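Local coordinates for coenzyme F420-dependent N(5),N(10)-methenyltetrahydromethanopterin reductase-related protein (Desulfurobacterium thermolithotrophum DSM 11699, PDB 6HUZ), which binds the iron-guanylylpyridinol cofactor and, as a bacterial paralog of [Fe]-hydrogenase, uses tetrahydrofolate derivatives as substrates, at residues Thr144-Ala149 against Val202-Ile207; Ala36-Lys41 against Thr187-Tyr192; Ala217-Lys222 against Gln281-Thr286. One frame throughout, in Å; residues are numbered along the deposited sequence.

In the fold
Contacts 1 and 2 interlock, their segments alternating along the chain; contact 3 follows contact 1. Contact 2 sets helix 32-41 of the Rossmann-like N-terminal domain against the turn entering strand 190-195. That strand runs into helix 196-203, whose end forms contact 1 with the loop after strand 141-144. The centres of contacts 1 and 2 lie about 16 Å apart, and Met145 CE packs on Phe39 CZ at 4.0 Å. Contact 3, its centre about 25 Å from that of contact 1 and about 36 Å from that of contact 2, joins two helices of the C-terminal part. Contacts 1 and 3 both touch the second subunit, so folate pocket and helical part are built against the partner chain.

Contact 1. Residues Thr144-Ala149 against Val202-Ile207; sequences TMHPAA and VGDMGI. With GUE (5,10-Methenyltetrahydrofolate), chain C.
His146 and Asp204 meet through a hydrogen bond, NE2 donating to OD1 over 2.8 Å at an N-H...O angle of 161°. Asp204 OD1 lies in the plane of the imidazole and is met nearly along its C-O axis, with ring and carboxylate only 30° from coplanar. The other ring nitrogen, ND1, accepts from the backbone N of Ala148 at 2.9 Å, also in the ring plane, and bonds at both nitrogens fix the rotation of the imidazole. The first torsion of His146, with CG anti to the backbone N (chi1 -165°), carries the ring across to the end of helix 196-203. Asp204 has further partners: its OD2 bonds Ser200 OG and, across the dimer, Gln238 NE2 of the second subunit.

Gly203 supplies the nonpolar part. Its CA sits over one ring face in a CH-pi contact, 3.9 Å from the ring centroid, an approach that the lack of a side chain allows. Beside it, Ala148 CA makes a CA-H...O contact of 3.4 Å with Gly203 O.

The same carbonyl oxygen serves the ligand, accepting from N2 of methenyltetrahydrofolate at 3.0 Å. Met205 lays its SD 3.8 Å from C3' of the phenyl ring, while Ile207 CG2 approaches N2. An alanine in place of His146 would probably leave Asp204 OD1 and Ala148 N without these mates and open a gap over Gly203.

The contact thus joins the loop after strand 141-144 to the end of helix 196-203, beside the methenyltetrahydrofolate and, through His146, the iron-guanylylpyridinol cofactor. Residues of the second subunit, Thr230, Ser270 and Ser273, complete the folate site, consistent with the active-site cleft of the [Fe]-hydrogenase family.

Contact 2. Residues Ala36-Lys41 against Thr187-Tyr192; sequences AVEFAK and TGKEAY
Thr187 presses its methyl group into helix 32-41 at Glu38 and Phe39, and this is the tight half of the contact. CG2 comes 3.3 Å from the backbone O of Glu38 and 3.7 Å from Phe39 CD1, meeting the ring obliquely. The hydroxyl takes the position between backbone N and carbonyl carbon (chi1 57°), which leaves CG2 facing the helix while OG1 turns back to the end of helix 174-186, hydrogen-bonded to Leu183 O and Ala184 O. Phe39 continues inward, packing on Leu183, on Tyr159 of strand 158-163 and on Val46 of the parallel sheet.

The other half is polar and looser. Lys189 is bent at its second torsion (chi2 -61°); its side chain crosses that of Glu38 at about a right angle and brings NZ to the carboxylate. The salt bridge is long, 3.5 Å from Lys189 NZ to Glu38 OE2, and CE lies nearer that oxygen than the nitrogen does. Two waters fill in: one donates to Glu38 OE2 at 2.8 Å and to Thr187 OG1 at 2.9 Å; the other accepts from Lys189 NZ at 3.0 Å and donates weakly to Glu38 OE1. The amine has a further partner in His156 O.

Between the two halves the chain turns at Gly188, the C-prime residue of a Schellman motif that ends helix 174-186 and swings the backbone toward strand 190-195. With no direct hydrogen bond between the segments, the join combines the packing of one methyl group with a long salt bridge supplemented by water, so its electrostatic part is likely to be modest.

Contact 3. Residues Ala217-Lys222 against Gln281-Thr286; sequences AIEYYK and QPLTVT
Helix 217-222 crosses helix 282-286 at 111° between their N-to-C directions, with axes 9.8 Å apart at closest approach. A buried carboxylate, that of Glu219 in the middle of helix 207-228, accepts from the N-H groups of the first turn of helix 282-292, an interaction with a helix N-terminus within the helical C-terminal domain; Gln281 holds the N-cap position. CG of Glu219 stands anti to the backbone N (chi1 -177°) and the chain runs on extended, bringing the carboxylate to those N-H groups.

OE2 accepts from Leu283 N at 3.0 Å through its syn lone pair. OE1 takes two bonds, from Thr284 N at 2.8 Å on the syn side, 28° out of the carboxylate plane, and from Thr284 OG1 on the anti lone pair. Three donors therefore hold the carboxylate, and the helix N-terminus would favour its negative charge. Pro282, which has no N-H to offer, lays CD 3.4 Å from OE2. Leu283 also packs on Thr286 of the second subunit, at the dimer interface. Gln281, whose OE1 bonds Leu276 N, donates from NE2 to Thr284 OG1 at 3.0 Å, and that hydroxyl in turn donates to Glu219 OE1 at 2.7 Å.

Contact 1. Residues Thr144-Ala149 against Val202-Ile207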
loop_
_atom_site.group_PDB
_atom_site.type_symbol
_atom_site.label_atom_id
_atom_site.label_comp_id
_atom_site.label_asym_id
_atom_site.label_seq_id
_atom_site.Cartn_x
_atom_site.Cartn_y
_atom_site.Cartn_z
ATOM N N THR A 144 -9.529 14.006 -18.030
ATOM C CA THR A 144 -8.313 14.679 -17.578
ATOM C C THR A 144 -7.305 14.857 -18.688
ATOM O O THR A 144 -7.317 14.147 -19.686
ATOM C CB THR A 144 -7.530 13.818 -16.460
ATOM O OG1 THR A 144 -7.011 12.581 -16.995
ATOM C CG2 THR A 144 -8.364 13.483 -15.219
ATOM N N MET A 145 -6.396 15.814 -18.481
ATOM C CA MET A 145 -5.282 16.056 -19.381
ATOM C C MET A 145 -4.154 16.227 -18.376
ATOM O O MET A 145 -3.542 17.280 -18.282
ATOM C CB MET A 145 -5.500 17.280 -20.291
ATOM C CG MET A 145 -6.363 16.952 -21.533
ATOM S SD MET A 145 -5.683 15.762 -22.724
ATOM C CE MET A 145 -4.440 16.689 -23.470
ATOM N N HIS A 146 -3.909 15.150 -17.592
ATOM C CA HIS A 146 -2.901 15.145 -16.549
ATOM C C HIS A 146 -1.516 14.993 -17.198
ATOM O O HIS A 146 -1.225 13.955 -17.791
ATOM C CB HIS A 146 -3.181 14.032 -15.536
ATOM C CG HIS A 146 -2.418 14.193 -14.266
ATOM N ND1 HIS A 146 -1.075 14.526 -14.274
ATOM C CD2 HIS A 146 -2.826 14.035 -12.984
ATOM C CE1 HIS A 146 -0.706 14.545 -13.004
ATOM N NE2 HIS A 146 -1.730 14.276 -12.195
ATOM N N PRO A 147 -0.673 16.048 -17.095
ATOM C CA PRO A 147 0.667 15.983 -17.701
ATOM C C PRO A 147 1.622 14.989 -17.052
ATOM O O PRO A 147 2.560 14.567 -17.730
ATOM C CB PRO A 147 1.187 17.415 -17.588
ATOM C CG PRO A 147 0.420 18.037 -16.493
ATOM C CD PRO A 147 -0.902 17.336 -16.394
ATOM N N ALA A 148 1.407 14.657 -15.752
ATOM C CA ALA A 148 2.232 13.707 -14.956
ATOM C C ALA A 148 3.684 14.106 -15.227
ATOM O O ALA A 148 4.553 13.282 -15.535
ATOM C CB ALA A 148 1.972 12.271 -15.427
ATOM N N ALA A 149 3.894 15.421 -15.186
ATOM C CA ALA A 149 5.163 16.095 -15.487
ATOM C C ALA A 149 4.838 17.584 -15.505
ATOM O O ALA A 149 3.661 17.948 -15.421
ATOM C CB ALA A 149 5.664 15.673 -16.899
ATOM N N VAL A 202 -1.221 7.557 -10.259
ATOM C CA VAL A 202 -0.190 7.340 -11.290
ATOM C C VAL A 202 0.467 8.660 -11.727
ATOM O O VAL A 202 1.684 8.688 -11.901
ATOM C CB VAL A 202 -0.754 6.552 -12.507
ATOM C CG1 VAL A 202 0.262 6.505 -13.660
ATOM C CG2 VAL A 202 -1.158 5.115 -12.094
ATOM N N GLY A 203 -0.321 9.715 -11.933
ATOM C CA GLY A 203 0.175 11.021 -12.406
ATOM C C GLY A 203 0.736 12.034 -11.420
ATOM O O GLY A 203 1.700 12.754 -11.734
ATOM N N ASP A 204 0.115 12.146 -10.251
ATOM C CA ASP A 204 0.526 13.083 -9.191
ATOM C C ASP A 204 1.906 12.766 -8.624
ATOM O O ASP A 204 2.518 11.757 -8.959
ATOM C CB ASP A 204 -0.439 13.003 -7.994
ATOM C CG ASP A 204 -1.859 13.383 -8.292
ATOM O OD1 ASP A 204 -2.135 13.860 -9.440
ATOM O OD2 ASP A 204 -2.705 13.210 -7.397
ATOM N N MET A 205 2.369 13.645 -7.737
ATOM C CA MET A 205 3.642 13.503 -7.060
ATOM C C MET A 205 3.749 12.152 -6.325
ATOM O O MET A 205 4.869 11.673 -6.176
ATOM C CB MET A 205 3.877 14.669 -6.104
ATOM C CG MET A 205 2.755 14.867 -5.129
ATOM S SD MET A 205 3.271 16.109 -3.935
ATOM C CE MET A 205 1.616 16.412 -3.027
ATOM N N GLY A 206 2.614 11.539 -5.910
ATOM C CA GLY A 206 2.634 10.223 -5.253
ATOM C C GLY A 206 3.112 9.073 -6.127
ATOM O O GLY A 206 3.210 7.932 -5.665
ATOM N N ILE A 207 3.442 9.340 -7.389
ATOM C CA ILE A 207 3.951 8.289 -8.259
ATOM C C ILE A 207 5.220 7.708 -7.602
ATOM O O ILE A 207 5.546 6.573 -7.849
ATOM C CB ILE A 207 4.234 8.801 -9.689
ATOM C CG1 ILE A 207 4.787 7.685 -10.618
ATOM C CG2 ILE A 207 5.186 10.044 -9.725
ATOM C CD1 ILE A 207 3.918 6.410 -10.798
HETATM N N1 GUE C . 5.798 14.683 -11.455
HETATM C C2 GUE C . 4.610 14.031 -11.577
HETATM N N3 GUE C . 3.461 14.506 -11.084
HETATM C C4 GUE C . 3.366 15.660 -10.446
HETATM C C6 GUE C . 5.764 18.608 -10.107
HETATM C "C1'" GUE C . 2.990 21.496 -5.058
HETATM C "C2'" GUE C . 2.773 20.112 -5.055
HETATM C "C3'" GUE C . 3.356 19.305 -6.037
HETATM C "C4'" GUE C . 4.146 19.871 -7.051
HETATM C "C5'" GUE C . 4.334 21.262 -7.059
HETATM O O4 GUE C . 2.256 16.049 -10.026
HETATM C C4A GUE C . 4.608 16.449 -10.301
HETATM N N5 GUE C . 4.777 17.655 -9.618
HETATM C C7 GUE C . 7.071 17.829 -10.020
HETATM N N8 GUE C . 7.012 16.554 -10.728
HETATM C C8A GUE C . 5.843 15.878 -10.844
HETATM N N2 GUE C . 4.630 12.828 -12.203
HETATM C C9 GUE C . 5.796 19.593 -8.928
HETATM N N10 GUE C . 4.690 19.102 -8.110
HETATM C "C6'" GUE C . 3.764 22.059 -6.067
HETATM C C11 GUE C . 2.366 22.383 -4.001
HETATM O O11 GUE C . 1.954 21.905 -2.955
HETATM N N GUE C . 2.250 23.693 -4.250
HETATM C CA GUE C . 1.506 24.598 -3.372
HETATM C C GUE C . 0.420 25.344 -4.122
HETATM O OX1 GUE C . 0.558 25.556 -5.355
HETATM O OX2 GUE C . -0.599 25.731 -3.509
HETATM C CB GUE C . 2.436 25.565 -2.630
HETATM C CG GUE C . 3.923 25.354 -2.939
HETATM C CD GUE C . 4.818 26.409 -2.302
HETATM O OE1 GUE C . 5.863 26.020 -1.712
HETATM O OE2 GUE C . 4.492 27.623 -2.400
HETATM C C1 GUE C . 4.229 17.979 -8.512
#

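Contact 2. Residues Ala36-Lys41 against Thr187-Tyr192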
loop_
_atom_site.group_PDB
_atom_site.type_symbol
_atom_site.label_atom_id
_atom_site.label_comp_id
_atom_site.label_asym_id
_atom_site.label_seq_id
_atom_site.Cartn_x
_atom_site.Cartn_y
_atom_site.Cartn_z
ATOM N N ALA A 36 -0.795 25.344 -23.593
ATOM C CA ALA A 36 -1.478 26.244 -24.563
ATOM C C ALA A 36 -0.619 26.497 -25.792
ATOM O O ALA A 36 -1.093 26.374 -26.907
ATOM C CB ALA A 36 -1.807 27.572 -23.894
ATOM N N VAL A 37 0.641 26.873 -25.591
ATOM C CA VAL A 37 1.571 27.126 -26.687
ATOM C C VAL A 37 1.676 25.885 -27.581
ATOM O O VAL A 37 1.634 26.004 -28.813
ATOM C CB VAL A 37 2.950 27.574 -26.138
ATOM C CG1 VAL A 37 4.065 27.360 -27.171
ATOM C CG2 VAL A 37 2.899 29.047 -25.703
ATOM N N GLU A 38 1.800 24.695 -26.979
ATOM C CA GLU A 38 1.902 23.467 -27.764
ATOM C C GLU A 38 0.650 23.195 -28.583
ATOM O O GLU A 38 0.770 22.777 -29.726
ATOM C CB GLU A 38 2.195 22.252 -26.843
ATOM C CG GLU A 38 3.639 22.243 -26.381
ATOM C CD GLU A 38 3.978 21.304 -25.232
ATOM O OE1 GLU A 38 5.116 21.423 -24.723
ATOM O OE2 GLU A 38 3.130 20.468 -24.836
ATOM N N PHE A 39 -0.547 23.394 -27.995
ATOM C CA PHE A 39 -1.802 23.136 -28.720
ATOM C C PHE A 39 -1.929 24.175 -29.860
ATOM O O PHE A 39 -2.375 23.847 -30.965
ATOM C CB PHE A 39 -3.020 23.206 -27.748
ATOM C CG PHE A 39 -3.065 22.209 -26.594
ATOM C CD1 PHE A 39 -2.750 20.875 -26.791
ATOM C CD2 PHE A 39 -3.447 22.611 -25.322
ATOM C CE1 PHE A 39 -2.797 19.963 -25.729
ATOM C CE2 PHE A 39 -3.492 21.698 -24.269
ATOM C CZ PHE A 39 -3.178 20.381 -24.484
ATOM N N ALA A 40 -1.512 25.420 -29.592
ATOM C CA ALA A 40 -1.552 26.494 -30.582
ATOM C C ALA A 40 -0.577 26.172 -31.722
ATOM O O ALA A 40 -0.914 26.365 -32.898
ATOM C CB ALA A 40 -1.196 27.823 -29.921
ATOM N N LYS A 41 0.624 25.648 -31.394
ATOM C CA LYS A 41 1.606 25.302 -32.436
ATOM C C LYS A 41 1.068 24.172 -33.328
ATOM O O LYS A 41 1.320 24.186 -34.529
ATOM C CB LYS A 41 2.972 24.933 -31.838
ATOM C CG LYS A 41 3.797 26.157 -31.455
ATOM C CD LYS A 41 4.973 25.779 -30.568
ATOM C CE LYS A 41 6.072 26.816 -30.611
ATOM N NZ LYS A 41 6.722 26.999 -29.285
ATOM N N THR A 187 0.355 17.040 -30.384
ATOM C CA THR A 187 1.480 17.767 -29.795
ATOM C C THR A 187 2.694 16.873 -29.532
ATOM O O THR A 187 3.608 17.275 -28.793
ATOM C CB THR A 187 0.979 18.549 -28.556
ATOM O OG1 THR A 187 0.373 17.675 -27.609
ATOM C CG2 THR A 187 -0.019 19.626 -28.947
ATOM N N GLY A 188 2.694 15.688 -30.159
ATOM C CA GLY A 188 3.761 14.696 -30.056
ATOM C C GLY A 188 3.825 13.977 -28.723
ATOM O O GLY A 188 4.864 13.403 -28.394
ATOM N N LYS A 189 2.732 13.981 -27.945
ATOM C CA LYS A 189 2.709 13.320 -26.632
ATOM C C LYS A 189 2.008 11.990 -26.711
ATOM O O LYS A 189 1.062 11.847 -27.462
ATOM C CB LYS A 189 1.941 14.162 -25.597
ATOM C CG LYS A 189 2.284 15.626 -25.577
ATOM C CD LYS A 189 3.718 15.882 -25.257
ATOM C CE LYS A 189 3.925 17.355 -25.060
ATOM N NZ LYS A 189 5.351 17.727 -25.152
ATOM N N GLU A 190 2.446 11.015 -25.911
ATOM C CA GLU A 190 1.822 9.710 -25.869
ATOM C C GLU A 190 0.515 9.862 -25.082
ATOM O O GLU A 190 0.535 10.475 -24.028
ATOM C CB GLU A 190 2.769 8.747 -25.113
ATOM C CG GLU A 190 2.334 7.289 -25.110
ATOM C CD GLU A 190 2.482 6.606 -26.449
ATOM O OE1 GLU A 190 1.577 5.828 -26.830
ATOM O OE2 GLU A 190 3.508 6.853 -27.121
ATOM N N ALA A 191 -0.610 9.315 -25.563
ATOM C CA ALA A 191 -1.885 9.377 -24.802
ATOM C C ALA A 191 -2.022 8.096 -23.916
ATOM O O ALA A 191 -2.184 6.995 -24.445
ATOM C CB ALA A 191 -3.060 9.439 -25.758
ATOM N N TYR A 192 -1.975 8.232 -22.587
ATOM C CA TYR A 192 -2.123 7.062 -21.710
ATOM C C TYR A 192 -3.547 7.068 -21.159
ATOM O O TYR A 192 -3.860 7.884 -20.298
ATOM C CB TYR A 192 -1.105 7.111 -20.559
ATOM C CG TYR A 192 0.319 6.830 -20.987
ATOM C CD1 TYR A 192 0.658 5.631 -21.613
ATOM C CD2 TYR A 192 1.332 7.743 -20.739
ATOM C CE1 TYR A 192 1.973 5.356 -21.979
ATOM C CE2 TYR A 192 2.643 7.488 -21.121
ATOM C CZ TYR A 192 2.962 6.295 -21.734
ATOM O OH TYR A 192 4.259 6.062 -22.119
HETATM O O HOH W 1 0.575 19.474 -25.343
HETATM O O HOH W 2 6.428 20.093 -26.699
#

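Contact 3. Residues Ala217-Lys222 against Gln281-Thr286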
loop_
_atom_site.group_PDB
_atom_site.type_symbol
_atom_site.label_atom_id
_atom_site.label_comp_id
_atom_site.label_asym_id
_atom_site.label_seq_id
_atom_site.Cartn_x
_atom_site.Cartn_y
_atom_site.Cartn_z
ATOM N N ALA A 217 6.597 -4.876 -4.893
ATOM C CA ALA A 217 5.685 -6.034 -4.927
ATOM C C ALA A 217 6.129 -7.001 -5.998
ATOM O O ALA A 217 6.006 -8.215 -5.813
ATOM C CB ALA A 217 4.264 -5.590 -5.211
ATOM N N ILE A 218 6.627 -6.486 -7.125
ATOM C CA ILE A 218 7.073 -7.391 -8.186
ATOM C C ILE A 218 8.373 -8.048 -7.716
ATOM O O ILE A 218 8.575 -9.232 -7.959
ATOM C CB ILE A 218 7.250 -6.650 -9.519
ATOM C CG1 ILE A 218 5.907 -6.017 -9.965
ATOM C CG2 ILE A 218 7.793 -7.603 -10.591
ATOM C CD1 ILE A 218 4.728 -6.990 -10.035
ATOM N N GLU A 219 9.225 -7.301 -7.025
ATOM C CA GLU A 219 10.460 -7.897 -6.536
ATOM C C GLU A 219 10.118 -9.044 -5.564
ATOM O O GLU A 219 10.686 -10.123 -5.671
ATOM C CB GLU A 219 11.346 -6.847 -5.857
ATOM C CG GLU A 219 12.680 -7.430 -5.406
ATOM C CD GLU A 219 13.757 -6.400 -5.133
ATOM O OE1 GLU A 219 14.307 -6.415 -4.009
ATOM O OE2 GLU A 219 14.057 -5.583 -6.037
ATOM N N TYR A 220 9.161 -8.824 -4.658
ATOM C CA TYR A 220 8.750 -9.845 -3.695
ATOM C C TYR A 220 8.093 -11.026 -4.428
ATOM O O TYR A 220 8.265 -12.172 -4.038
ATOM C CB TYR A 220 7.820 -9.227 -2.629
ATOM C CG TYR A 220 7.019 -10.262 -1.898
ATOM C CD1 TYR A 220 7.641 -11.180 -1.052
ATOM C CD2 TYR A 220 5.642 -10.361 -2.075
ATOM C CE1 TYR A 220 6.913 -12.171 -0.404
ATOM C CE2 TYR A 220 4.905 -11.365 -1.443
ATOM C CZ TYR A 220 5.547 -12.266 -0.610
ATOM O OH TYR A 220 4.830 -13.262 0.004
ATOM N N TYR A 221 7.348 -10.762 -5.487
ATOM C CA TYR A 221 6.729 -11.841 -6.249
ATOM C C TYR A 221 7.836 -12.717 -6.874
ATOM O O TYR A 221 7.742 -13.949 -6.843
ATOM C CB TYR A 221 5.834 -11.235 -7.364
ATOM C CG TYR A 221 5.523 -12.202 -8.472
ATOM C CD1 TYR A 221 4.440 -13.059 -8.387
ATOM C CD2 TYR A 221 6.314 -12.263 -9.611
ATOM C CE1 TYR A 221 4.151 -13.962 -9.399
ATOM C CE2 TYR A 221 6.039 -13.168 -10.628
ATOM C CZ TYR A 221 4.960 -14.023 -10.513
ATOM O OH TYR A 221 4.654 -14.916 -11.507
ATOM N N LYS A 222 8.887 -12.092 -7.457
ATOM C CA LYS A 222 9.980 -12.892 -8.075
ATOM C C LYS A 222 10.726 -13.741 -7.021
ATOM O O LYS A 222 11.051 -14.896 -7.290
ATOM C CB LYS A 222 10.955 -11.976 -8.829
ATOM C CG LYS A 222 10.423 -11.537 -10.196
ATOM C CD LYS A 222 10.871 -10.138 -10.567
ATOM C CE LYS A 222 12.364 -9.989 -10.674
ATOM N NZ LYS A 222 12.809 -8.666 -10.176
ATOM N N GLN A 281 17.653 -8.774 -5.857
ATOM C CA GLN A 281 16.801 -7.981 -4.972
ATOM C C GLN A 281 17.319 -6.553 -4.762
ATOM O O GLN A 281 17.584 -6.178 -3.621
ATOM C CB GLN A 281 16.653 -8.680 -3.610
ATOM C CG GLN A 281 15.905 -9.987 -3.686
ATOM C CD GLN A 281 15.714 -10.578 -2.320
ATOM O OE1 GLN A 281 16.301 -11.609 -1.992
ATOM N NE2 GLN A 281 14.888 -9.950 -1.486
ATOM N N PRO A 282 17.438 -5.735 -5.830
ATOM C CA PRO A 282 17.925 -4.340 -5.661
ATOM C C PRO A 282 17.141 -3.483 -4.667
ATOM O O PRO A 282 17.739 -2.799 -3.858
ATOM C CB PRO A 282 17.774 -3.736 -7.062
ATOM C CG PRO A 282 16.950 -4.704 -7.833
ATOM C CD PRO A 282 17.155 -6.035 -7.245
ATOM N N LEU A 283 15.813 -3.486 -4.750
ATOM C CA LEU A 283 15.029 -2.681 -3.819
ATOM C C LEU A 283 15.125 -3.170 -2.382
ATOM O O LEU A 283 15.233 -2.345 -1.486
ATOM C CB LEU A 283 13.557 -2.630 -4.252
ATOM C CG LEU A 283 13.262 -1.803 -5.499
ATOM C CD1 LEU A 283 11.807 -1.938 -5.900
ATOM C CD2 LEU A 283 13.618 -0.337 -5.296
ATOM N N THR A 284 15.103 -4.497 -2.135
ATOM C CA THR A 284 15.177 -4.982 -0.740
ATOM C C THR A 284 16.477 -4.486 -0.119
ATOM O O THR A 284 16.512 -3.876 0.971
ATOM C CB THR A 284 15.169 -6.525 -0.687
ATOM O OG1 THR A 284 14.075 -7.054 -1.429
ATOM C CG2 THR A 284 15.103 -7.052 0.743
ATOM N N VAL A 285 17.562 -4.720 -0.848
ATOM C CA VAL A 285 18.873 -4.297 -0.367
ATOM C C VAL A 285 18.948 -2.775 -0.171
ATOM O O VAL A 285 19.478 -2.304 0.841
ATOM C CB VAL A 285 19.930 -4.822 -1.350
ATOM C CG1 VAL A 285 21.182 -3.987 -1.287
ATOM C CG2 VAL A 285 20.237 -6.292 -1.071
ATOM N N THR A 286 18.415 -2.010 -1.125
ATOM C CA THR A 286 18.438 -0.561 -1.020
ATOM C C THR A 286 17.579 -0.120 0.164
ATOM O O THR A 286 17.971 0.777 0.900
ATOM C CB THR A 286 17.973 0.081 -2.342
ATOM O OG1 THR A 286 18.920 -0.243 -3.354
ATOM C CG2 THR A 286 17.904 1.602 -2.271
#